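PDB 2Q7S: N-formylglutamate amidohydrolase from Ralstonia eutropha, which is probably a zinc-dependent hydrolase of the N-formylglutamate amidohydrolase family, and binds a zinc ion. Local coordinates for residues E22-V27 against R281-V286; V166-L171 against R244-I249. All coordinates share one frame; numbering follows the deposited sequence.

In the fold
Both contacts are buried, and both use the mixed central sheet. Contact 2 is nearer the centre of the chain and joins two neighbouring parallel strands, 166-174 and 244-252. Contact 1 is more peripheral. It sets the lead-in to strand 26-30 against helix 267-289, which packs on one side of the sheet. Strands 26-30 and 166-174 are neighbours, so the contacts touch: Pro25 O lies 2.9 Å from Trp167 N, a probable hydrogen bond. Their chemistry differs. Contact 1 is apolar side-chain packing. Contact 2 combines a backbone ladder with buried polar side chains, and its far end approaches the zinc site. Contact 1 lies away from that site.

Contact 1 (E22-V27 against R281-V286); sequences EALPLV and RIAEYV
Leu24 packs on Ala283 and Val286 of helix 267-289, and Pro25 packs on Val286. Leu24 can be followed outward from the backbone. Its CB lies 4.1 Å from Val286 CG1. CG then stands anti to the carbonyl carbon (chi1 -72°), and the branch divides there. CD1 is the atom that reaches the helix backbone. It sits 3.5 Å from Ala283 O and 3.7 Å from Ala283 CB, so one methyl meets both the carbonyl oxygen and the side chain of a single residue. Val286 supplies the main projection from the helix. Its CG1 is anti to the backbone N (chi1 163°) and presses on the proline ring, 3.5 Å from Pro25 CD. Pro25 CG is also close to this methyl. The two side chains slide past each other in opposite directions. Pro25 is the centre of an inverse gamma turn, closed by a weak bond from Leu26 N to Leu24 O, 2.8 Å long. After this turn the chain enters strand 26-30 of the central sheet. The contact therefore joins the start of an inner strand to helix 267-289, part of the helical layer on that face of an alpha/beta fold. Helix 134-163 packs on Pro25 and on Val27, whose side chain is turned the other way from that of Leu26. Leu26 makes the next apolar touch, with its CD1 3.9 Å from Ile282 CG2. These two side chains cross at about a right angle. Leu169 of the adjacent strand touches both of them, and Trp167 touches both Pro25 and Val286, so the helix packs on two strands at once. Beyond the buried patch, Glu22 forms a salt bridge with Arg287 of the same helix.

Contact 2 (V166-L171 against R244-I249); sequences VWHLNL and RNSLQI
Trp167 and Asn245 lie side by side on one face of two parallel strands. The amide of Asn245 is laid nearly flat over the indole, with the planes 14° apart. Asn245 ND2 stands 3.4 Å from Trp167 NE1, above the ring and offset toward its rim. These two donors do not bond each other. Trp167 NE1 bonds Glu204 OE2, and Asn245 OD1 bonds Glu204 N. Asn245 ND2 instead donates to Val166 O at 3.0 Å, which holds the amide over the ring. Asn245 N reaches the same oxygen from the opposite face of its carbonyl plane. Further on, the backbone bonds run regularly as far as Ile249 N and Asn170 O.

On the same face Leu169 lies alongside Leu247, pointing the same way. Its CD2 fits against Leu247 CB, 4.0 Å away, and its CD1 against Ile249 CD1, so the two methyls touch successive bumps of the other strand. Leu171 CD2 comes to 4.5 Å from Ile249 CB. On the other face, Val166 CG1 rests 3.9 Å from Arg244 CB.

Farther along that face the packing turns polar. His168 ND1 and Ser246 OG share a hydrogen bond of 2.7 Å, made at the ring edge and near the ring plane. Asn170 lies beside Gln248, with the amide planes 67° apart. Asn170 OD1 and Gln248 OE1 are 3.4 Å apart, two acceptors that do not bond each other. Asn170 OD1 bonds His172 NE2 and Asn85 ND2 instead, while Asn170 ND2 and His168 NE2 both bond Asp29 OD1 and Gln248 NE2 bonds Glu250. This chemistry implies a second-shell role for Asn170, which probably helps to position the zinc ligand His172.

Contact 1 (E22-V27 against R281-V286)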
ATOM      1  N   GLU A  22       2.205  -7.783 -23.874  1.00 20.99           N
ATOM      2  CA  GLU A  22       3.537  -8.116 -23.371  1.00 21.25           C
ATOM      3  C   GLU A  22       3.565  -7.851 -21.886  1.00 15.42           C
ATOM      4  O   GLU A  22       3.118  -6.786 -21.454  1.00 15.89           O
ATOM      5  CB  GLU A  22       4.598  -7.247 -24.088  1.00 24.43           C
ATOM      6  CG  GLU A  22       5.925  -7.001 -23.324  1.00 24.22           C
ATOM      7  CD  GLU A  22       6.766  -5.843 -23.894  1.00 28.97           C
ATOM      8  OE1 GLU A  22       6.224  -5.000 -24.667  1.00 17.44           O
ATOM      9  OE2 GLU A  22       7.981  -5.778 -23.551  1.00 32.91           O
ATOM     10  N   ALA A  23       4.002  -8.830 -21.094  1.00 12.12           N
ATOM     11  CA  ALA A  23       4.249  -8.602 -19.670  1.00  8.18           C
ATOM     12  C   ALA A  23       5.642  -7.961 -19.442  1.00 10.60           C
ATOM     13  O   ALA A  23       6.569  -8.167 -20.244  1.00 14.31           O
ATOM     14  CB  ALA A  23       4.085  -9.896 -18.882  1.00  9.75           C
ATOM     15  N   LEU A  24       5.773  -7.176 -18.358  1.00  9.02           N
ATOM     16  CA  LEU A  24       7.071  -6.620 -17.865  1.00  7.45           C
ATOM     17  C   LEU A  24       7.149  -6.897 -16.385  1.00  7.75           C
ATOM     18  O   LEU A  24       6.105  -7.046 -15.748  1.00 10.19           O
ATOM     19  CB  LEU A  24       7.077  -5.098 -18.093  1.00 11.71           C
ATOM     20  CG  LEU A  24       7.222  -4.660 -19.560  1.00 12.48           C
ATOM     21  CD1 LEU A  24       6.945  -3.136 -19.688  1.00 14.13           C
ATOM     22  CD2 LEU A  24       8.628  -4.990 -20.073  1.00 16.30           C
ATOM     23  N   PRO A  25       8.355  -6.934 -15.792  1.00  7.85           N
ATOM     24  CA  PRO A  25       8.419  -7.192 -14.334  1.00 12.49           C
ATOM     25  C   PRO A  25       8.176  -5.941 -13.464  1.00 14.43           C
ATOM     26  O   PRO A  25       9.061  -5.495 -12.711  1.00  7.87           O
ATOM     27  CB  PRO A  25       9.854  -7.639 -14.132  1.00 11.12           C
ATOM     28  CG  PRO A  25      10.644  -6.909 -15.228  1.00 12.72           C
ATOM     29  CD  PRO A  25       9.689  -6.766 -16.401  1.00 11.58           C
ATOM     30  N   LEU A  26       6.998  -5.391 -13.612  1.00 13.26           N
ATOM     31  CA  LEU A  26       6.482  -4.300 -12.810  1.00 12.56           C
ATOM     32  C   LEU A  26       5.290  -4.882 -12.095  1.00 12.37           C
ATOM     33  O   LEU A  26       4.249  -5.194 -12.704  1.00 12.23           O
ATOM     34  CB  LEU A  26       6.074  -3.152 -13.710  1.00 13.70           C
ATOM     35  CG  LEU A  26       5.364  -2.013 -12.966  1.00 17.04           C
ATOM     36  CD1 LEU A  26       6.351  -1.279 -12.114  1.00 16.50           C
ATOM     37  CD2 LEU A  26       4.662  -1.112 -13.998  1.00 13.96           C
ATOM     38  N   VAL A  27       5.423  -5.045 -10.789  1.00 11.02           N
ATOM     39  CA  VAL A  27       4.349  -5.647  -9.980  1.00 13.66           C
ATOM     40  C   VAL A  27       3.945  -4.578  -8.967  1.00 14.48           C
ATOM     41  O   VAL A  27       4.810  -4.039  -8.267  1.00 12.81           O
ATOM     42  CB  VAL A  27       4.843  -6.904  -9.246  1.00 15.08           C
ATOM     43  CG1 VAL A  27       3.764  -7.483  -8.295  1.00 13.85           C
ATOM     44  CG2 VAL A  27       5.315  -7.926 -10.245  1.00 18.45           C
ATOM     45  N   ARG A 281       5.830   5.698 -18.629  1.00 11.29           N
ATOM     46  CA  ARG A 281       7.253   5.990 -18.514  1.00 14.48           C
ATOM     47  C   ARG A 281       8.037   4.960 -17.669  1.00 15.22           C
ATOM     48  O   ARG A 281       9.162   4.604 -17.993  1.00 15.80           O
ATOM     49  CB  ARG A 281       7.416   7.385 -17.946  1.00 14.83           C
ATOM     50  CG  ARG A 281       8.844   7.864 -17.955  1.00 30.01           C
ATOM     51  CD  ARG A 281       9.391   8.078 -19.374  1.00 29.60           C
ATOM     52  NE  ARG A 281      10.817   8.323 -19.252  1.00 31.56           N
ATOM     53  CZ  ARG A 281      11.748   7.382 -19.129  1.00 31.87           C
ATOM     54  NH1 ARG A 281      11.432   6.081 -19.148  1.00 24.18           N
ATOM     55  NH2 ARG A 281      13.016   7.755 -18.984  1.00 31.35           N
ATOM     56  N   ILE A 282       7.445   4.501 -16.570  1.00 16.06           N
ATOM     57  CA  ILE A 282       8.058   3.489 -15.739  1.00 15.02           C
ATOM     58  C   ILE A 282       8.170   2.171 -16.501  1.00 15.59           C
ATOM     59  O   ILE A 282       9.154   1.501 -16.348  1.00 14.37           O
ATOM     60  CB  ILE A 282       7.242   3.245 -14.434  1.00 16.40           C
ATOM     61  CG1 ILE A 282       7.224   4.492 -13.529  1.00 16.29           C
ATOM     62  CG2 ILE A 282       7.724   2.008 -13.636  1.00 13.11           C
ATOM     63  CD1 ILE A 282       6.327   4.297 -12.256  1.00 12.37           C
ATOM     64  N   ALA A 283       7.166   1.813 -17.321  1.00 15.64           N
ATOM     65  CA  ALA A 283       7.181   0.560 -18.095  1.00 14.63           C
ATOM     66  C   ALA A 283       8.362   0.571 -19.036  1.00 12.20           C
ATOM     67  O   ALA A 283       9.074  -0.409 -19.155  1.00 13.71           O
ATOM     68  CB  ALA A 283       5.856   0.324 -18.884  1.00 15.00           C
ATOM     69  N   GLU A 284       8.586   1.708 -19.677  1.00 14.99           N
ATOM     70  CA  GLU A 284       9.733   1.914 -20.572  1.00 14.41           C
ATOM     71  C   GLU A 284      11.098   1.772 -19.842  1.00 14.46           C
ATOM     72  O   GLU A 284      12.062   1.155 -20.350  1.00 14.53           O
ATOM     73  CB  GLU A 284       9.629   3.299 -21.185  1.00 13.32           C
ATOM     74  CG  GLU A 284       8.520   3.451 -22.193  1.00 21.32           C
ATOM     75  CD  GLU A 284       8.482   4.857 -22.817  1.00 22.98           C
ATOM     76  OE1 GLU A 284       8.510   5.837 -22.045  1.00 24.95           O
ATOM     77  OE2 GLU A 284       8.449   4.984 -24.061  1.00 29.53           O
ATOM     78  N   TYR A 285      11.172   2.362 -18.663  1.00 13.46           N
ATOM     79  CA  TYR A 285      12.352   2.257 -17.824  1.00 15.11           C
ATOM     80  C   TYR A 285      12.627   0.787 -17.428  1.00 15.05           C
ATOM     81  O   TYR A 285      13.725   0.299 -17.587  1.00 12.40           O
ATOM     82  CB  TYR A 285      12.196   3.151 -16.607  1.00 16.19           C
ATOM     83  CG  TYR A 285      13.366   3.066 -15.674  1.00 12.85           C
ATOM     84  CD1 TYR A 285      14.464   3.898 -15.814  1.00 21.97           C
ATOM     85  CD2 TYR A 285      13.383   2.108 -14.676  1.00 19.20           C
ATOM     86  CE1 TYR A 285      15.536   3.773 -14.960  1.00 20.04           C
ATOM     87  CE2 TYR A 285      14.431   1.981 -13.841  1.00 14.22           C
ATOM     88  CZ  TYR A 285      15.491   2.807 -13.972  1.00 16.48           C
ATOM     89  OH  TYR A 285      16.526   2.628 -13.121  1.00 17.45           O
ATOM     90  N   VAL A 286      11.603   0.092 -16.958  1.00 13.48           N
ATOM     91  CA  VAL A 286      11.685  -1.335 -16.648  1.00 15.69           C
ATOM     92  C   VAL A 286      12.132  -2.213 -17.820  1.00 17.03           C
ATOM     93  O   VAL A 286      12.956  -3.070 -17.626  1.00 17.73           O
ATOM     94  CB  VAL A 286      10.320  -1.793 -16.051  1.00 17.05           C
ATOM     95  CG1 VAL A 286      10.129  -3.304 -16.061  1.00 20.10           C
ATOM     96  CG2 VAL A 286      10.221  -1.226 -14.671  1.00 15.90           C
TER

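Contact 2 (V166-L171 against R244-I249)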
ATOM      1  N   VAL A 166      13.019  -7.405 -10.899  1.00 18.36           N
ATOM      2  CA  VAL A 166      11.662  -7.008 -10.618  1.00 14.63           C
ATOM      3  C   VAL A 166      11.644  -5.602  -9.983  1.00 15.36           C
ATOM      4  O   VAL A 166      12.547  -5.182  -9.238  1.00 17.12           O
ATOM      5  CB  VAL A 166      10.947  -8.073  -9.711  1.00 17.63           C
ATOM      6  CG1 VAL A 166      11.615  -8.164  -8.339  1.00 16.35           C
ATOM      7  CG2 VAL A 166       9.444  -7.801  -9.607  1.00 14.98           C
ATOM      8  N   TRP A 167      10.601  -4.879 -10.296  1.00 12.57           N
ATOM      9  CA  TRP A 167      10.340  -3.557  -9.721  1.00 14.06           C
ATOM     10  C   TRP A 167       8.944  -3.603  -9.142  1.00 13.03           C
ATOM     11  O   TRP A 167       7.963  -3.798  -9.880  1.00 16.50           O
ATOM     12  CB  TRP A 167      10.464  -2.464 -10.789  1.00 16.52           C
ATOM     13  CG  TRP A 167      11.892  -2.173 -11.224  1.00 16.16           C
ATOM     14  CD1 TRP A 167      12.712  -1.208 -10.745  1.00 19.53           C
ATOM     15  CD2 TRP A 167      12.655  -2.892 -12.208  1.00 20.90           C
ATOM     16  NE1 TRP A 167      13.924  -1.255 -11.379  1.00 19.85           N
ATOM     17  CE2 TRP A 167      13.921  -2.282 -12.276  1.00 15.62           C
ATOM     18  CE3 TRP A 167      12.390  -4.002 -13.024  1.00 14.10           C
ATOM     19  CZ2 TRP A 167      14.922  -2.741 -13.114  1.00 20.02           C
ATOM     20  CZ3 TRP A 167      13.377  -4.455 -13.871  1.00 18.72           C
ATOM     21  CH2 TRP A 167      14.634  -3.824 -13.912  1.00 22.37           C
ATOM     22  N   HIS A 168       8.879  -3.513  -7.808  1.00 15.25           N
ATOM     23  CA  HIS A 168       7.656  -3.561  -7.052  1.00 14.53           C
ATOM     24  C   HIS A 168       7.268  -2.138  -6.585  1.00 14.60           C
ATOM     25  O   HIS A 168       8.099  -1.460  -6.023  1.00 16.97           O
ATOM     26  CB  HIS A 168       7.874  -4.453  -5.856  1.00 16.14           C
ATOM     27  CG  HIS A 168       6.789  -4.362  -4.844  1.00 13.66           C
ATOM     28  ND1 HIS A 168       7.031  -4.142  -3.512  1.00 15.98           N
ATOM     29  CD2 HIS A 168       5.450  -4.452  -4.979  1.00 16.11           C
ATOM     30  CE1 HIS A 168       5.882  -4.133  -2.857  1.00 21.28           C
ATOM     31  NE2 HIS A 168       4.909  -4.331  -3.728  1.00 10.19           N
ATOM     32  N   LEU A 169       6.026  -1.711  -6.845  1.00 15.37           N
ATOM     33  CA  LEU A 169       5.451  -0.450  -6.304  1.00 16.27           C
ATOM     34  C   LEU A 169       4.357  -0.814  -5.288  1.00 17.98           C
ATOM     35  O   LEU A 169       3.437  -1.544  -5.585  1.00 18.69           O
ATOM     36  CB  LEU A 169       4.915   0.463  -7.387  1.00 17.40           C
ATOM     37  CG  LEU A 169       5.811   0.839  -8.587  1.00 19.54           C
ATOM     38  CD1 LEU A 169       5.112   1.822  -9.563  1.00 17.58           C
ATOM     39  CD2 LEU A 169       7.161   1.390  -8.113  1.00 16.15           C
ATOM     40  N   ASN A 170       4.520  -0.323  -4.077  1.00 16.75           N
ATOM     41  CA  ASN A 170       3.567  -0.445  -2.985  1.00 16.37           C
ATOM     42  C   ASN A 170       2.788   0.896  -2.888  1.00 15.73           C
ATOM     43  O   ASN A 170       3.374   1.946  -2.628  1.00 18.04           O
ATOM     44  CB  ASN A 170       4.393  -0.770  -1.705  1.00 16.83           C
ATOM     45  CG  ASN A 170       3.545  -1.130  -0.521  1.00 20.59           C
ATOM     46  OD1 ASN A 170       3.517  -0.393   0.470  1.00 23.52           O
ATOM     47  ND2 ASN A 170       2.873  -2.254  -0.586  1.00 16.10           N
ATOM     48  N   LEU A 171       1.476   0.872  -3.129  1.00 17.21           N
ATOM     49  CA  LEU A 171       0.738   2.047  -3.479  1.00 18.39           C
ATOM     50  C   LEU A 171      -0.199   2.466  -2.367  1.00 17.61           C
ATOM     51  O   LEU A 171      -0.966   1.639  -1.876  1.00 15.05           O
ATOM     52  CB  LEU A 171      -0.091   1.756  -4.780  1.00 17.53           C
ATOM     53  CG  LEU A 171       0.712   1.264  -5.991  1.00 15.80           C
ATOM     54  CD1 LEU A 171      -0.197   0.900  -7.193  1.00 18.13           C
ATOM     55  CD2 LEU A 171       1.762   2.261  -6.405  1.00 19.53           C
ATOM     56  N   ARG A 244      16.177  -6.899  -7.292  1.00 12.25           N
ATOM     57  CA  ARG A 244      14.818  -6.870  -6.785  1.00 13.26           C
ATOM     58  C   ARG A 244      14.682  -5.488  -6.159  1.00 12.83           C
ATOM     59  O   ARG A 244      15.515  -5.086  -5.356  1.00 14.16           O
ATOM     60  CB  ARG A 244      14.588  -7.955  -5.753  1.00 12.15           C
ATOM     61  CG  ARG A 244      14.825  -9.381  -6.258  1.00 12.16           C
ATOM     62  CD  ARG A 244      15.028 -10.322  -5.131  1.00 11.23           C
ATOM     63  NE  ARG A 244      14.965 -11.720  -5.574  1.00 13.98           N
ATOM     64  CZ  ARG A 244      13.835 -12.414  -5.716  1.00 13.14           C
ATOM     65  NH1 ARG A 244      12.663 -11.862  -5.475  1.00 15.45           N
ATOM     66  NH2 ARG A 244      13.870 -13.677  -6.123  1.00 13.82           N
ATOM     67  N   ASN A 245      13.646  -4.766  -6.549  1.00 14.61           N
ATOM     68  CA  ASN A 245      13.475  -3.355  -6.173  1.00 14.65           C
ATOM     69  C   ASN A 245      12.080  -3.138  -5.623  1.00 15.31           C
ATOM     70  O   ASN A 245      11.114  -3.646  -6.164  1.00 17.91           O
ATOM     71  CB  ASN A 245      13.686  -2.447  -7.406  1.00 14.14           C
ATOM     72  CG  ASN A 245      15.038  -2.653  -8.061  1.00 12.09           C
ATOM     73  OD1 ASN A 245      16.047  -2.116  -7.608  1.00 20.12           O
ATOM     74  ND2 ASN A 245      15.073  -3.527  -9.064  1.00 14.40           N
ATOM     75  N   SER A 246      11.981  -2.338  -4.580  1.00 16.54           N
ATOM     76  CA  SER A 246      10.693  -1.995  -4.011  1.00 16.84           C
ATOM     77  C   SER A 246      10.698  -0.493  -3.643  1.00 14.90           C
ATOM     78  O   SER A 246      11.674   0.074  -3.029  1.00 13.77           O
ATOM     79  CB  SER A 246      10.411  -2.868  -2.789  1.00 18.15           C
ATOM     80  OG  SER A 246       9.061  -2.862  -2.376  1.00 12.75           O
ATOM     81  N   LEU A 247       9.584   0.126  -3.967  1.00 12.69           N
ATOM     82  CA  LEU A 247       9.331   1.550  -3.688  1.00 13.84           C
ATOM     83  C   LEU A 247       7.907   1.760  -3.139  1.00 16.32           C
ATOM     84  O   LEU A 247       6.938   1.391  -3.790  1.00 18.71           O
ATOM     85  CB  LEU A 247       9.510   2.334  -4.999  1.00 15.14           C
ATOM     86  CG  LEU A 247       9.342   3.862  -4.902  1.00 12.61           C
ATOM     87  CD1 LEU A 247      10.438   4.438  -3.960  1.00 12.87           C
ATOM     88  CD2 LEU A 247       9.421   4.442  -6.327  1.00 16.44           C
ATOM     89  N   GLN A 248       7.760   2.363  -1.955  1.00 17.72           N
ATOM     90  CA  GLN A 248       6.419   2.697  -1.461  1.00 18.33           C
ATOM     91  C   GLN A 248       6.064   4.085  -1.991  1.00 18.69           C
ATOM     92  O   GLN A 248       6.862   5.002  -1.898  1.00 15.84           O
ATOM     93  CB  GLN A 248       6.402   2.669   0.054  1.00 17.90           C
ATOM     94  CG  GLN A 248       5.033   2.706   0.666  1.00 18.71           C
ATOM     95  CD  GLN A 248       5.017   2.326   2.131  1.00 23.93           C
ATOM     96  OE1 GLN A 248       5.643   1.349   2.548  1.00 24.96           O
ATOM     97  NE2 GLN A 248       4.301   3.105   2.927  1.00 26.93           N
ATOM     98  N   ILE A 249       4.888   4.243  -2.586  1.00 17.11           N
ATOM     99  CA  ILE A 249       4.434   5.564  -3.087  1.00 17.99           C
ATOM    100  C   ILE A 249       3.144   6.009  -2.415  1.00 19.86           C
ATOM    101  O   ILE A 249       2.083   5.299  -2.515  1.00 13.86           O
ATOM    102  CB  ILE A 249       4.177   5.557  -4.636  1.00 19.09           C
ATOM    103  CG1 ILE A 249       5.425   5.055  -5.392  1.00 17.84           C
ATOM    104  CG2 ILE A 249       3.740   6.957  -5.095  1.00 17.10           C
ATOM    105  CD1 ILE A 249       5.327   5.137  -6.940  1.00 18.70           C
TER